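Local coordinates for cerato-platanin-like protein (Moniliophthora perniciosa, PDB 3SUK) that is a secreted fungal cerato-platanin with a double-psi beta-barrel fold, whose precise molecular function is not firmly established, at residues T43-I47 and A95-E99. Sequence-based numbering, arbitrary orientation.
Sequences TFPHI and AAMDE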
loop_
_atom_site.group_PDB
_atom_site.type_symbol
_atom_site.label_atom_id
_atom_site.label_comp_id
_atom_site.label_asym_id
_atom_site.label_seq_id
_atom_site.Cartn_x
_atom_site.Cartn_y
_atom_site.Cartn_z
ATOM N N THR A 43 5.133 0.140 -8.375
ATOM C CA THR A 43 5.321 -1.011 -7.500
ATOM C C THR A 43 4.142 -2.001 -7.577
ATOM O O THR A 43 4.109 -2.941 -6.869
ATOM C CB THR A 43 5.491 -0.518 -6.052
ATOM O OG1 THR A 43 4.364 0.276 -5.725
ATOM C CG2 THR A 43 6.730 0.375 -5.919
ATOM N N PHE A 44 3.177 -1.763 -8.445
ATOM C CA PHE A 44 1.971 -2.572 -8.425
ATOM C C PHE A 44 2.380 -4.044 -8.566
ATOM O O PHE A 44 3.189 -4.369 -9.392
ATOM C CB PHE A 44 1.045 -2.215 -9.610
ATOM C CG PHE A 44 -0.222 -3.045 -9.647
ATOM C CD1 PHE A 44 -1.320 -2.645 -8.954
ATOM C CD2 PHE A 44 -0.284 -4.229 -10.353
ATOM C CE1 PHE A 44 -2.472 -3.380 -8.956
ATOM C CE2 PHE A 44 -1.441 -4.959 -10.362
ATOM C CZ PHE A 44 -2.530 -4.517 -9.655
ATOM N N PRO A 45 1.807 -4.941 -7.778
ATOM C CA PRO A 45 0.613 -4.768 -6.937
ATOM C C PRO A 45 0.950 -4.373 -5.503
ATOM O O PRO A 45 0.122 -4.536 -4.660
ATOM C CB PRO A 45 0.016 -6.173 -6.937
ATOM C CG PRO A 45 1.212 -7.048 -6.911
ATOM C CD PRO A 45 2.228 -6.342 -7.829
ATOM N N HIS A 46 2.146 -3.858 -5.276
ATOM C CA HIS A 46 2.494 -3.380 -3.940
ATOM C C HIS A 46 1.923 -1.975 -3.770
ATOM O O HIS A 46 2.609 -0.998 -3.851
ATOM C CB HIS A 46 4.012 -3.336 -3.732
ATOM C CG HIS A 46 4.699 -4.653 -3.893
ATOM N ND1 HIS A 46 6.065 -4.782 -3.889
ATOM C CD2 HIS A 46 4.205 -5.892 -4.070
ATOM C CE1 HIS A 46 6.381 -6.047 -4.074
ATOM N NE2 HIS A 46 5.273 -6.745 -4.179
ATOM N N ILE A 47 0.619 -1.934 -3.548
ATOM C CA ILE A 47 -0.096 -0.683 -3.338
ATOM C C ILE A 47 -1.147 -0.886 -2.252
ATOM O O ILE A 47 -1.539 -1.998 -1.988
ATOM C CB ILE A 47 -0.784 -0.159 -4.611
ATOM C CG1 ILE A 47 -1.770 -1.190 -5.146
ATOM C CG2 ILE A 47 0.235 0.263 -5.688
ATOM C CD1 ILE A 47 -2.811 -0.642 -6.088
ATOM N N ALA A 95 -2.421 -9.512 -3.173
ATOM C CA ALA A 95 -1.207 -10.042 -3.759
ATOM C C ALA A 95 0.032 -9.574 -2.981
ATOM O O ALA A 95 0.964 -10.350 -2.778
ATOM C CB ALA A 95 -1.122 -9.655 -5.193
ATOM N N ALA A 96 0.008 -8.334 -2.533
ATOM C CA ALA A 96 1.062 -7.791 -1.718
ATOM C C ALA A 96 1.170 -8.465 -0.368
ATOM O O ALA A 96 2.242 -8.758 0.055
ATOM C CB ALA A 96 0.895 -6.304 -1.541
ATOM N N MET A 97 0.061 -8.679 0.311
ATOM C CA MET A 97 0.050 -9.392 1.569
ATOM C C MET A 97 0.507 -10.832 1.356
ATOM O O MET A 97 1.175 -11.371 2.186
ATOM C CB MET A 97 -1.301 -9.324 2.266
ATOM C CG MET A 97 -1.252 -9.865 3.649
ATOM S SD MET A 97 -2.823 -9.617 4.518
ATOM C CE MET A 97 -2.471 -10.308 6.127
ATOM N N ASP A 98 0.122 -11.434 0.239
ATOM C CA ASP A 98 0.599 -12.778 -0.014
ATOM C C ASP A 98 2.126 -12.826 -0.176
ATOM O O ASP A 98 2.749 -13.712 0.323
ATOM C CB ASP A 98 -0.124 -13.390 -1.217
ATOM C CG ASP A 98 -1.452 -14.030 -0.847
ATOM O OD1 ASP A 98 -1.544 -14.654 0.184
ATOM O OD2 ASP A 98 -2.397 -13.879 -1.642
ATOM N N GLU A 99 2.693 -11.857 -0.840
ATOM C CA GLU A 99 4.144 -11.803 -1.004
ATOM C C GLU A 99 4.840 -11.617 0.360
ATOM O O GLU A 99 5.834 -12.227 0.643
ATOM C CB GLU A 99 4.530 -10.717 -1.989
ATOM C CG GLU A 99 4.204 -11.055 -3.422
ATOM C CD GLU A 99 4.470 -9.880 -4.325
ATOM O OE1 GLU A 99 5.631 -9.463 -4.370
ATOM O OE2 GLU A 99 3.536 -9.436 -5.034
#
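Polar contact comes first: His-46 NE2 donates a hydrogen bond to Glu-99 OE1 (2.7 Å), with the carboxylate at the edge of the imidazole, near its plane. ND1 of this ring makes a weak hydrogen bond to Asn-79 O on strand 74-83. The apolar pair is Pro-45 CG on Ala-95 CB (3.9 Å); van der Waals packing adds Pro-45 CG to Glu-99 OE2 (3.8 Å) and Ala-96 CB to Pro-45 O (3.7 Å) and His-46 CA (4.1 Å). The methyl of Ala-96 is consistent with the 5.1 Å between His-46 CA and Ala-96 CA. A type VIa turn with cis Pro-45, closed by the His-46 N to Thr-43 O hydrogen bond (2.7 Å) and braced by that from Thr-43 OG1 to His-46 O (2.9 Å), presents His-46, centre of an inverse gamma turn, to helix 94-101. The contact thus joins barrel strand 47-50's lead-in to that helix. Both ring nitrogens face acceptors, ND1 weakly, consistent with a protonated imidazolium held by Glu-99 and probably a pH-sensitive contact.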